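Local coordinates for arginine 3rd transport system periplasmic binding protein (Legionella pneumophila subsp. pneumophila str. Philadelphia 1, PDB 3KZG), which probably binds arginine in the periplasm and delivers it to an inner-membrane transport system, at residues L3-G8 with L41-T46; I82-Y87 with G192-A197; I113-G118 with N132-Y137. One frame throughout, in Å; residues are numbered along the deposited sequence.

Contacts 1 and 2 belong to one lobe of the two-lobed binding-protein fold, their centres about 17 Å apart, and contact 3 belongs to the other, with its centre about 33 Å from that of contact 1 across the centre of the chain. Contacts 1 and 3 are both parallel strand pairs with a helix between them in sequence; contact 1 is at the surface and adds one threonine hydroxyl, that of Thr46, to its backbone ladder, whereas contact 3 is partly buried and has only backbone hydrogen bonds between its segments. Contact 2 is the buried one, a short antiparallel pair continued by serine hydroxyls and a water. Helix 29-40 packs against both contact 1 and contact 2.

Contact 1: residues L3-G8 with L41-T46; sequences LNLTIG and LHATCT
The parallel pair of strands 4-13 and 44-50, joined through helix 29-40 as a beta-alpha-beta crossover that also takes in the short strand 17-18, brings Leu3-Gly8 against Leu41-Thr46, pairing Asn4 with Thr44, Leu5 with Cys45 and Thr6 with Thr46 at 25° between strand directions. The ladder opens with Thr44 N to Leu3 O at 3.1 Å. Leu5 then bonds both ways, through its N to Thr44 O (3.0 Å) and through its O from Thr46 N (3.1 Å). Ile7 N closes it on Thr46 O at 2.8 Å. Leu5 O has a second donor, the hydroxyl Thr46 OG1 at 2.9 Å, tilted 30° from the carbonyl plane; chi1 of 57° sets that oxygen between its own backbone N and carbonyl carbon.

The connecting helix 29-40 ends in a Schellman motif at His42, whose positive phi turns the chain into the second strand. Leu5 and Cys45 face this helix, both touching Cys38, while Ile7 reaches Met34. On the side of helix 29-40, Ile7 CD1 meets Cys45 SG at 3.6 Å. Leu5 and Leu41 cross at about a right angle, CD1 against CD1 at 4.0 Å, and Leu41 carries the apolar layer on to Ile208 and Ile211 of helix 202-217. Asn4, Thr44 and Thr46 are exposed on the other face. The N-H of Thr6 points away from strand 44-50 and bonds Asp65.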
ATOM      1  N   LEU A   3     -25.256  24.152  13.597  1.00 50.24           N
ATOM      2  CA  LEU A   3     -24.081  23.319  13.374  1.00 47.74           C
ATOM      3  C   LEU A   3     -23.013  24.091  12.606  1.00 45.96           C
ATOM      4  O   LEU A   3     -22.635  23.723  11.493  1.00 45.12           O
ATOM      5  CB  LEU A   3     -24.480  22.049  12.615  1.00 48.63           C
ATOM      6  CG  LEU A   3     -25.645  22.151  11.623  1.00 49.45           C
ATOM      7  CD1 LEU A   3     -25.330  23.168  10.536  1.00 50.59           C
ATOM      8  CD2 LEU A   3     -25.909  20.782  11.011  1.00 49.18           C
ATOM      9  N   ASN A   4     -22.533  25.168  13.218  1.00 43.68           N
ATOM     10  CA  ASN A   4     -21.516  26.017  12.615  1.00 42.51           C
ATOM     11  C   ASN A   4     -20.474  26.327  13.681  1.00 40.18           C
ATOM     12  O   ASN A   4     -20.808  26.785  14.776  1.00 38.83           O
ATOM     13  CB  ASN A   4     -22.154  27.313  12.103  1.00 45.73           C
ATOM     14  CG  ASN A   4     -21.210  28.137  11.237  1.00 48.44           C
ATOM     15  OD1 ASN A   4     -21.613  29.148  10.662  1.00 50.93           O
ATOM     16  ND2 ASN A   4     -19.954  27.712  11.139  1.00 49.15           N
ATOM     17  N   LEU A   5     -19.212  26.068  13.356  1.00 37.21           N
ATOM     18  CA  LEU A   5     -18.123  26.301  14.293  1.00 34.37           C
ATOM     19  C   LEU A   5     -17.267  27.499  13.908  1.00 33.40           C
ATOM     20  O   LEU A   5     -17.133  27.835  12.733  1.00 33.59           O
ATOM     21  CB  LEU A   5     -17.239  25.055  14.386  1.00 33.86           C
ATOM     22  CG  LEU A   5     -17.895  23.755  14.861  1.00 32.98           C
ATOM     23  CD1 LEU A   5     -16.906  22.602  14.734  1.00 32.36           C
ATOM     24  CD2 LEU A   5     -18.360  23.911  16.302  1.00 32.11           C
ATOM     25  N   THR A   6     -16.693  28.136  14.924  1.00 31.28           N
ATOM     26  CA  THR A   6     -15.820  29.284  14.742  1.00 30.59           C
ATOM     27  C   THR A   6     -14.446  28.872  15.259  1.00 29.48           C
ATOM     28  O   THR A   6     -14.263  28.658  16.458  1.00 28.96           O
ATOM     29  CB  THR A   6     -16.338  30.506  15.542  1.00 31.72           C
ATOM     30  OG1 THR A   6     -17.604  30.923  15.006  1.00 31.43           O
ATOM     31  CG2 THR A   6     -15.348  31.663  15.468  1.00 31.15           C
ATOM     32  N   ILE A   7     -13.484  28.748  14.350  1.00 28.17           N
ATOM     33  CA  ILE A   7     -12.141  28.338  14.734  1.00 26.40           C
ATOM     34  C   ILE A   7     -11.131  29.474  14.682  1.00 24.58           C
ATOM     35  O   ILE A   7     -11.022  30.182  13.688  1.00 22.87           O
ATOM     36  CB  ILE A   7     -11.611  27.197  13.827  1.00 28.46           C
ATOM     37  CG1 ILE A   7     -12.584  26.016  13.827  1.00 28.64           C
ATOM     38  CG2 ILE A   7     -10.244  26.736  14.321  1.00 27.77           C
ATOM     39  CD1 ILE A   7     -13.798  26.228  12.967  1.00 32.06           C
ATOM     40  N   GLY A   8     -10.390  29.636  15.769  1.00 24.53           N
ATOM     41  CA  GLY A   8      -9.374  30.663  15.815  1.00 25.79           C
ATOM     42  C   GLY A   8      -8.059  30.067  15.349  1.00 25.33           C
ATOM     43  O   GLY A   8      -7.736  28.930  15.694  1.00 23.55           O
ATOM     44  N   LEU A  41     -17.930  16.566  10.553  1.00 26.35           N
ATOM     45  CA  LEU A  41     -18.730  16.870  11.729  1.00 27.16           C
ATOM     46  C   LEU A  41     -20.086  17.388  11.254  1.00 29.18           C
ATOM     47  O   LEU A  41     -20.986  17.628  12.058  1.00 29.46           O
ATOM     48  CB  LEU A  41     -18.046  17.942  12.586  1.00 25.77           C
ATOM     49  CG  LEU A  41     -16.821  17.521  13.403  1.00 25.05           C
ATOM     50  CD1 LEU A  41     -16.187  18.737  14.071  1.00 24.67           C
ATOM     51  CD2 LEU A  41     -17.245  16.499  14.446  1.00 25.19           C
ATOM     52  N   HIS A  42     -20.220  17.552   9.939  1.00 31.51           N
ATOM     53  CA  HIS A  42     -21.454  18.052   9.332  1.00 34.98           C
ATOM     54  C   HIS A  42     -21.716  19.488   9.781  1.00 36.29           C
ATOM     55  O   HIS A  42     -22.863  19.918   9.892  1.00 37.80           O
ATOM     56  CB  HIS A  42     -22.642  17.166   9.727  1.00 35.08           C
ATOM     57  CG  HIS A  42     -22.502  15.739   9.297  1.00 37.09           C
ATOM     58  ND1 HIS A  42     -23.297  14.729   9.799  1.00 38.96           N
ATOM     59  CD2 HIS A  42     -21.665  15.149   8.412  1.00 38.01           C
ATOM     60  CE1 HIS A  42     -22.953  13.581   9.246  1.00 38.77           C
ATOM     61  NE2 HIS A  42     -21.963  13.808   8.399  1.00 39.03           N
ATOM     62  N   ALA A  43     -20.640  20.224  10.039  1.00 36.69           N
ATOM     63  CA  ALA A  43     -20.746  21.608  10.472  1.00 36.97           C
ATOM     64  C   ALA A  43     -19.950  22.540   9.565  1.00 37.02           C
ATOM     65  O   ALA A  43     -18.844  22.210   9.131  1.00 37.99           O
ATOM     66  CB  ALA A  43     -20.253  21.740  11.906  1.00 35.63           C
ATOM     67  N   THR A  44     -20.518  23.707   9.273  1.00 36.35           N
ATOM     68  CA  THR A  44     -19.836  24.686   8.443  1.00 35.36           C
ATOM     69  C   THR A  44     -18.664  25.232   9.249  1.00 34.46           C
ATOM     70  O   THR A  44     -18.715  25.280  10.479  1.00 34.95           O
ATOM     71  CB  THR A  44     -20.781  25.832   8.030  1.00 36.10           C
ATOM     72  OG1 THR A  44     -21.408  26.384   9.194  1.00 36.57           O
ATOM     73  CG2 THR A  44     -21.850  25.317   7.076  1.00 36.29           C
ATOM     74  N   CYS A  45     -17.611  25.642   8.552  1.00 33.67           N
ATOM     75  CA  CYS A  45     -16.405  26.145   9.196  1.00 34.12           C
ATOM     76  C   CYS A  45     -16.086  27.608   8.898  1.00 33.58           C
ATOM     77  O   CYS A  45     -16.037  28.019   7.742  1.00 34.70           O
ATOM     78  CB  CYS A  45     -15.217  25.273   8.773  1.00 34.34           C
ATOM     79  SG  CYS A  45     -13.609  25.786   9.405  1.00 37.79           S
ATOM     80  N   THR A  46     -15.866  28.389   9.949  1.00 32.18           N
ATOM     81  CA  THR A  46     -15.512  29.795   9.795  1.00 31.68           C
ATOM     82  C   THR A  46     -14.289  30.062  10.670  1.00 30.55           C
ATOM     83  O   THR A  46     -14.279  29.726  11.854  1.00 30.90           O
ATOM     84  CB  THR A  46     -16.678  30.723  10.203  1.00 32.65           C
ATOM     85  OG1 THR A  46     -17.071  30.440  11.550  1.00 34.14           O
ATOM     86  CG2 THR A  46     -17.870  30.511   9.279  1.00 31.42           C
TER

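Contact 2: residues I82-Y87 with G192-A197; sequences IFSLPY and GYSIMA
Ile82 and Ala197 exchange two backbone hydrogen bonds, Ile82 N to Ala197 O and Ala197 N to Ile82 O, each 2.9 Å, which defines an antiparallel hydrogen-bonded pair. Phe83 and Met196 follow as the non-hydrogen-bonded pair; there the selenium of Met196, a selenomethionine, lies obliquely beside the Phe83 ring, 3.6 Å from CE1, a Met-aromatic contact. Ser84 N continues the backbone bonding to Ile195 O.

Beyond this point the serine side chains take over. Ser84 OG, held between its own N and carbonyl carbon (chi1 66°), accepts from Ile195 N at 3.1 Å and donates to Leu85 O, so it serves as both acceptor and donor. Ser194 OG donates to Ser84 O at 2.9 Å from above the carbonyl plane, 51° out of it.

Both segments adjoin the two crossings between the lobes: after Tyr87 the chain runs into strand 91-97 of the other lobe, and it comes back from strand 180-188 before Gly192. Here Tyr87 N bonds Tyr193 O at 2.9 Å, and the same carbonyl oxygen lies over one face of the Tyr87 ring, displaced toward its rim. Tyr193 CB makes an off-centre CH-pi contact with that ring. At its far end Tyr87 OH meets a water at 2.8 Å, which in turn donates to Ser194 O at 2.9 Å, and has a weak hydrogen bond to Asp30 OD1.

Outside partners satisfy further backbone groups: Asn209 OD1 accepts from Leu85 N, Ser90 OG bonds Gly192 N, and Tyr221 OH bonds Tyr87 O. Leu85 and Pro86 also pack against Pro86 and Leu85 of a second subunit.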
ATOM      1  N   ILE A  82      -7.843  21.603  26.998  1.00 23.01           N
ATOM      2  CA  ILE A  82      -7.781  20.201  26.648  1.00 23.13           C
ATOM      3  C   ILE A  82      -7.416  20.160  25.171  1.00 21.96           C
ATOM      4  O   ILE A  82      -7.672  21.117  24.423  1.00 22.10           O
ATOM      5  CB  ILE A  82      -9.119  19.459  26.901  1.00 22.24           C
ATOM      6  CG1 ILE A  82     -10.264  20.141  26.148  1.00 23.79           C
ATOM      7  CG2 ILE A  82      -9.390  19.406  28.401  1.00 23.53           C
ATOM      8  CD1 ILE A  82     -11.588  19.405  26.254  1.00 21.33           C
ATOM      9  N   PHE A  83      -6.800  19.056  24.762  1.00 19.62           N
ATOM     10  CA  PHE A  83      -6.362  18.885  23.386  1.00 17.21           C
ATOM     11  C   PHE A  83      -6.984  17.664  22.721  1.00 16.57           C
ATOM     12  O   PHE A  83      -7.408  16.720  23.388  1.00 16.21           O
ATOM     13  CB  PHE A  83      -4.841  18.745  23.357  1.00 16.42           C
ATOM     14  CG  PHE A  83      -4.109  19.995  23.749  1.00 14.80           C
ATOM     15  CD1 PHE A  83      -3.870  20.997  22.813  1.00 16.44           C
ATOM     16  CD2 PHE A  83      -3.649  20.169  25.050  1.00 14.85           C
ATOM     17  CE1 PHE A  83      -3.173  22.153  23.169  1.00 17.81           C
ATOM     18  CE2 PHE A  83      -2.956  21.320  25.414  1.00 18.15           C
ATOM     19  CZ  PHE A  83      -2.717  22.315  24.470  1.00 17.43           C
ATOM     20  N   SER A  84      -7.045  17.696  21.399  1.00 13.37           N
ATOM     21  CA  SER A  84      -7.565  16.572  20.648  1.00 12.76           C
ATOM     22  C   SER A  84      -6.354  15.674  20.473  1.00 12.22           C
ATOM     23  O   SER A  84      -5.267  15.976  20.974  1.00 12.66           O
ATOM     24  CB  SER A  84      -8.027  17.020  19.266  1.00 12.61           C
ATOM     25  OG  SER A  84      -6.906  17.441  18.509  1.00 12.40           O
ATOM     26  N   LEU A  85      -6.531  14.571  19.759  1.00 12.26           N
ATOM     27  CA  LEU A  85      -5.395  13.706  19.490  1.00 12.79           C
ATOM     28  C   LEU A  85      -4.469  14.570  18.634  1.00 12.72           C
ATOM     29  O   LEU A  85      -4.937  15.399  17.845  1.00 13.75           O
ATOM     30  CB  LEU A  85      -5.833  12.482  18.682  1.00 13.46           C
ATOM     31  CG  LEU A  85      -6.907  11.591  19.315  1.00 14.86           C
ATOM     32  CD1 LEU A  85      -7.316  10.494  18.332  1.00 13.56           C
ATOM     33  CD2 LEU A  85      -6.371  10.999  20.605  1.00 12.55           C
ATOM     34  N   PRO A  86      -3.151  14.416  18.793  1.00 11.99           N
ATOM     35  CA  PRO A  86      -2.259  15.234  17.966  1.00 12.16           C
ATOM     36  C   PRO A  86      -2.429  14.785  16.517  1.00 13.01           C
ATOM     37  O   PRO A  86      -2.675  13.603  16.263  1.00 14.51           O
ATOM     38  CB  PRO A  86      -0.877  14.912  18.529  1.00  9.43           C
ATOM     39  CG  PRO A  86      -1.031  13.482  18.989  1.00 12.22           C
ATOM     40  CD  PRO A  86      -2.394  13.474  19.638  1.00 11.83           C
ATOM     41  N   TYR A  87      -2.333  15.717  15.573  1.00 12.95           N
ATOM     42  CA  TYR A  87      -2.481  15.373  14.159  1.00 13.46           C
ATOM     43  C   TYR A  87      -1.145  15.428  13.452  1.00 14.33           C
ATOM     44  O   TYR A  87      -1.066  15.222  12.243  1.00 15.84           O
ATOM     45  CB  TYR A  87      -3.453  16.333  13.459  1.00 14.46           C
ATOM     46  CG  TYR A  87      -3.120  17.812  13.594  1.00 15.06           C
ATOM     47  CD1 TYR A  87      -2.124  18.412  12.817  1.00 15.58           C
ATOM     48  CD2 TYR A  87      -3.828  18.618  14.486  1.00 16.00           C
ATOM     49  CE1 TYR A  87      -1.851  19.792  12.930  1.00 15.53           C
ATOM     50  CE2 TYR A  87      -3.561  19.982  14.603  1.00 13.13           C
ATOM     51  CZ  TYR A  87      -2.584  20.564  13.831  1.00 14.47           C
ATOM     52  OH  TYR A  87      -2.340  21.922  13.963  1.00 13.78           O
ATOM     53  N   GLY A 192       3.119  16.893  20.252  1.00 17.25           N
ATOM     54  CA  GLY A 192       2.421  16.996  18.982  1.00 16.40           C
ATOM     55  C   GLY A 192       1.519  18.203  18.815  1.00 15.75           C
ATOM     56  O   GLY A 192       1.096  18.799  19.797  1.00 15.33           O
ATOM     57  N   TYR A 193       1.238  18.566  17.564  1.00 15.99           N
ATOM     58  CA  TYR A 193       0.359  19.691  17.270  1.00 15.98           C
ATOM     59  C   TYR A 193      -1.054  19.155  17.384  1.00 15.90           C
ATOM     60  O   TYR A 193      -1.361  18.067  16.892  1.00 14.47           O
ATOM     61  CB  TYR A 193       0.603  20.245  15.856  1.00 16.85           C
ATOM     62  CG  TYR A 193       1.995  20.811  15.634  1.00 17.61           C
ATOM     63  CD1 TYR A 193       2.515  21.785  16.483  1.00 15.13           C
ATOM     64  CD2 TYR A 193       2.794  20.363  14.576  1.00 18.93           C
ATOM     65  CE1 TYR A 193       3.800  22.298  16.293  1.00 16.83           C
ATOM     66  CE2 TYR A 193       4.079  20.872  14.374  1.00 15.89           C
ATOM     67  CZ  TYR A 193       4.575  21.838  15.240  1.00 16.38           C
ATOM     68  OH  TYR A 193       5.846  22.336  15.061  1.00 16.32           O
ATOM     69  N   SER A 194      -1.921  19.921  18.035  1.00 16.54           N
ATOM     70  CA  SER A 194      -3.287  19.473  18.246  1.00 16.85           C
ATOM     71  C   SER A 194      -4.318  20.594  18.263  1.00 16.51           C
ATOM     72  O   SER A 194      -3.976  21.774  18.332  1.00 19.10           O
ATOM     73  CB  SER A 194      -3.350  18.694  19.565  1.00 16.14           C
ATOM     74  OG  SER A 194      -4.670  18.636  20.067  1.00 21.19           O
ATOM     75  N   ILE A 195      -5.584  20.206  18.189  1.00 16.43           N
ATOM     76  CA  ILE A 195      -6.693  21.149  18.222  1.00 15.97           C
ATOM     77  C   ILE A 195      -6.996  21.382  19.705  1.00 18.37           C
ATOM     78  O   ILE A 195      -7.218  20.434  20.458  1.00 17.47           O
ATOM     79  CB  ILE A 195      -7.906  20.561  17.476  1.00 18.30           C
ATOM     80  CG1 ILE A 195      -7.533  20.367  15.998  1.00 17.98           C
ATOM     81  CG2 ILE A 195      -9.114  21.480  17.592  1.00 17.63           C
ATOM     82  CD1 ILE A 195      -8.611  19.724  15.172  1.00 18.13           C
HETATM   83  N   MSE A 196      -6.986  22.647  20.117  1.00 18.83           N
HETATM   84  CA  MSE A 196      -7.199  23.021  21.510  1.00 19.21           C
HETATM   85  C   MSE A 196      -8.607  23.525  21.811  1.00 19.18           C
HETATM   86  O   MSE A 196      -9.265  24.125  20.964  1.00 17.45           O
HETATM   87  CB  MSE A 196      -6.168  24.081  21.883  1.00 23.99           C
HETATM   88  CG  MSE A 196      -5.959  24.321  23.359  1.00 28.68           C
HETATM   89 SE   MSE A 196      -4.473  25.539  23.573  1.00 39.79          SE
HETATM   90  CE  MSE A 196      -5.343  27.151  22.875  1.00 32.34           C
ATOM     91  N   ALA A 197      -9.071  23.263  23.026  1.00 19.48           N
ATOM     92  CA  ALA A 197     -10.401  23.693  23.418  1.00 20.21           C
ATOM     93  C   ALA A 197     -10.477  23.873  24.924  1.00 20.48           C
ATOM     94  O   ALA A 197      -9.534  23.535  25.645  1.00 21.73           O
ATOM     95  CB  ALA A 197     -11.433  22.671  22.954  1.00 18.87           C
TER
HETATM   96  O   HOH W   1      -2.728  23.424  16.289  1.00 14.01           O

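Contact 3: residues I113-G118 with N132-Y137; sequences IGVRKG and NQVIFY
This is a parallel strand pairing at one edge of the five-stranded sheet of the second lobe, where strand 133-137 is outermost in the chain and strand 112-116 its neighbour. Five backbone hydrogen bonds carry it. Ile113 N meets Gln133 O at 2.8 Å, nearly straight at 171°, and Ile113 O accepts from Ile135 N. Val115 likewise bonds both ways, its N to Ile135 O (3.0 Å) and its O from Tyr137 N (2.8 Å). The last rung, Lys117 N to Tyr137 O, is short at 2.6 Å and almost linear.

Val115 and Val134 make the apolar side-chain contact, on one face, with Val115 CB 4.0 Å from Val134 CG1; that methyl also sits over one face of the Phe136 ring, offset toward its rim. On the other face of the sheet the Tyr137 ring presents its edge to Gly114, with CE2 at 3.8 Å from CA and CA in the ring plane.

Helix 121-127 connects the two strands as a beta-alpha-beta unit and covers the Ile113, Val115, Val134 and Phe136 face, while Tyr137 packs on helix 140-148, Gly114 bonds strand 154-158, and Arg116 extends to Ser10 and Asn13 of strand 4-13 in the first lobe.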
ATOM      1  N   ILE A 113      18.615  34.479  20.915  1.00 20.92           N
ATOM      2  CA  ILE A 113      17.661  33.692  20.143  1.00 20.10           C
ATOM      3  C   ILE A 113      16.260  34.291  20.088  1.00 19.99           C
ATOM      4  O   ILE A 113      15.681  34.628  21.117  1.00 19.24           O
ATOM      5  CB  ILE A 113      17.524  32.260  20.721  1.00 19.96           C
ATOM      6  CG1 ILE A 113      18.908  31.665  21.017  1.00 19.13           C
ATOM      7  CG2 ILE A 113      16.752  31.385  19.749  1.00 17.05           C
ATOM      8  CD1 ILE A 113      19.792  31.481  19.793  1.00 17.97           C
ATOM      9  N   GLY A 114      15.716  34.404  18.881  1.00 20.52           N
ATOM     10  CA  GLY A 114      14.373  34.931  18.727  1.00 19.37           C
ATOM     11  C   GLY A 114      13.368  33.806  18.892  1.00 20.05           C
ATOM     12  O   GLY A 114      13.622  32.673  18.480  1.00 21.13           O
ATOM     13  N   VAL A 115      12.225  34.111  19.497  1.00 19.07           N
ATOM     14  CA  VAL A 115      11.182  33.117  19.718  1.00 19.41           C
ATOM     15  C   VAL A 115       9.802  33.756  19.582  1.00 19.05           C
ATOM     16  O   VAL A 115       9.636  34.943  19.857  1.00 19.57           O
ATOM     17  CB  VAL A 115      11.330  32.476  21.126  1.00 21.61           C
ATOM     18  CG1 VAL A 115      10.019  31.876  21.576  1.00 22.35           C
ATOM     19  CG2 VAL A 115      12.415  31.400  21.093  1.00 19.83           C
ATOM     20  N   ARG A 116       8.820  32.969  19.148  1.00 17.89           N
ATOM     21  CA  ARG A 116       7.455  33.459  18.978  1.00 17.12           C
ATOM     22  C   ARG A 116       6.751  33.454  20.335  1.00 18.95           C
ATOM     23  O   ARG A 116       6.572  32.400  20.947  1.00 18.76           O
ATOM     24  CB  ARG A 116       6.692  32.560  18.001  1.00 17.62           C
ATOM     25  CG  ARG A 116       5.339  33.097  17.539  1.00 18.23           C
ATOM     26  CD  ARG A 116       4.599  32.039  16.733  1.00 17.91           C
ATOM     27  NE  ARG A 116       3.464  32.581  15.992  1.00 16.72           N
ATOM     28  CZ  ARG A 116       2.610  31.847  15.286  1.00 17.01           C
ATOM     29  NH1 ARG A 116       2.752  30.527  15.225  1.00 19.44           N
ATOM     30  NH2 ARG A 116       1.625  32.435  14.620  1.00 17.59           N
ATOM     31  N   LYS A 117       6.352  34.633  20.801  1.00 18.45           N
ATOM     32  CA  LYS A 117       5.680  34.760  22.093  1.00 18.52           C
ATOM     33  C   LYS A 117       4.448  33.859  22.193  1.00 16.97           C
ATOM     34  O   LYS A 117       3.582  33.889  21.328  1.00 16.67           O
ATOM     35  CB  LYS A 117       5.270  36.216  22.336  1.00 20.00           C
ATOM     36  CG  LYS A 117       4.645  36.447  23.711  1.00 24.04           C
ATOM     37  CD  LYS A 117       4.234  37.897  23.925  1.00 26.51           C
ATOM     38  CE  LYS A 117       3.711  38.105  25.342  1.00 29.66           C
ATOM     39  NZ  LYS A 117       3.286  39.513  25.604  1.00 31.58           N
ATOM     40  N   GLY A 118       4.371  33.073  23.264  1.00 17.37           N
ATOM     41  CA  GLY A 118       3.238  32.180  23.449  1.00 18.40           C
ATOM     42  C   GLY A 118       3.590  30.712  23.252  1.00 20.59           C
ATOM     43  O   GLY A 118       2.842  29.832  23.674  1.00 19.16           O
ATOM     44  N   ASN A 132      22.257  31.560  26.727  1.00 25.34           N
ATOM     45  CA  ASN A 132      21.516  32.225  25.669  1.00 24.94           C
ATOM     46  C   ASN A 132      20.543  33.229  26.245  1.00 25.60           C
ATOM     47  O   ASN A 132      20.098  33.102  27.389  1.00 27.74           O
ATOM     48  CB  ASN A 132      20.716  31.222  24.842  1.00 25.30           C
ATOM     49  CG  ASN A 132      21.592  30.308  24.018  1.00 26.33           C
ATOM     50  OD1 ASN A 132      22.349  30.758  23.160  1.00 26.24           O
ATOM     51  ND2 ASN A 132      21.485  29.017  24.270  1.00 24.69           N
ATOM     52  N   GLN A 133      20.215  34.226  25.433  1.00 25.21           N
ATOM     53  CA  GLN A 133      19.269  35.254  25.812  1.00 24.59           C
ATOM     54  C   GLN A 133      18.116  35.128  24.828  1.00 22.50           C
ATOM     55  O   GLN A 133      18.329  34.986  23.625  1.00 22.44           O
ATOM     56  CB  GLN A 133      19.915  36.631  25.705  1.00 26.79           C
ATOM     57  CG  GLN A 133      19.019  37.763  26.161  1.00 31.84           C
ATOM     58  CD  GLN A 133      19.732  39.100  26.141  1.00 33.56           C
ATOM     59  OE1 GLN A 133      20.768  39.276  26.788  1.00 32.65           O
ATOM     60  NE2 GLN A 133      19.181  40.049  25.400  1.00 34.67           N
ATOM     61  N   VAL A 134      16.894  35.157  25.345  1.00 21.35           N
ATOM     62  CA  VAL A 134      15.714  35.029  24.511  1.00 18.69           C
ATOM     63  C   VAL A 134      15.023  36.365  24.251  1.00 20.15           C
ATOM     64  O   VAL A 134      14.827  37.170  25.161  1.00 19.49           O
ATOM     65  CB  VAL A 134      14.682  34.069  25.155  1.00 18.51           C
ATOM     66  CG1 VAL A 134      13.480  33.906  24.234  1.00 17.52           C
ATOM     67  CG2 VAL A 134      15.324  32.722  25.438  1.00 16.46           C
ATOM     68  N   ILE A 135      14.665  36.594  22.995  1.00 20.29           N
ATOM     69  CA  ILE A 135      13.964  37.809  22.606  1.00 21.02           C
ATOM     70  C   ILE A 135      12.594  37.337  22.138  1.00 21.94           C
ATOM     71  O   ILE A 135      12.489  36.578  21.170  1.00 21.74           O
ATOM     72  CB  ILE A 135      14.690  38.545  21.451  1.00 20.61           C
ATOM     73  CG1 ILE A 135      16.039  39.072  21.938  1.00 21.18           C
ATOM     74  CG2 ILE A 135      13.830  39.678  20.922  1.00 19.32           C
ATOM     75  CD1 ILE A 135      15.936  40.124  23.026  1.00 23.69           C
ATOM     76  N   PHE A 136      11.554  37.759  22.849  1.00 21.21           N
ATOM     77  CA  PHE A 136      10.182  37.381  22.524  1.00 21.66           C
ATOM     78  C   PHE A 136       9.598  38.278  21.446  1.00 22.58           C
ATOM     79  O   PHE A 136       9.640  39.503  21.554  1.00 24.65           O
ATOM     80  CB  PHE A 136       9.299  37.462  23.777  1.00 20.86           C
ATOM     81  CG  PHE A 136       9.674  36.483  24.850  1.00 19.72           C
ATOM     82  CD1 PHE A 136       9.023  35.256  24.949  1.00 20.54           C
ATOM     83  CD2 PHE A 136      10.693  36.777  25.749  1.00 19.57           C
ATOM     84  CE1 PHE A 136       9.381  34.333  25.927  1.00 18.28           C
ATOM     85  CE2 PHE A 136      11.061  35.855  26.736  1.00 20.07           C
ATOM     86  CZ  PHE A 136      10.400  34.630  26.821  1.00 18.68           C
ATOM     87  N   TYR A 137       9.046  37.659  20.411  1.00 21.76           N
ATOM     88  CA  TYR A 137       8.429  38.383  19.310  1.00 23.52           C
ATOM     89  C   TYR A 137       6.967  37.965  19.243  1.00 25.26           C
ATOM     90  O   TYR A 137       6.657  36.776  19.317  1.00 25.56           O
ATOM     91  CB  TYR A 137       9.126  38.037  17.993  1.00 23.54           C
ATOM     92  CG  TYR A 137      10.512  38.628  17.846  1.00 24.90           C
ATOM     93  CD1 TYR A 137      10.689  39.986  17.569  1.00 25.29           C
ATOM     94  CD2 TYR A 137      11.649  37.828  17.973  1.00 25.64           C
ATOM     95  CE1 TYR A 137      11.961  40.532  17.418  1.00 25.03           C
ATOM     96  CE2 TYR A 137      12.925  38.364  17.824  1.00 25.03           C
ATOM     97  CZ  TYR A 137      13.075  39.715  17.548  1.00 26.29           C
ATOM     98  OH  TYR A 137      14.340  40.237  17.403  1.00 25.21           O
TER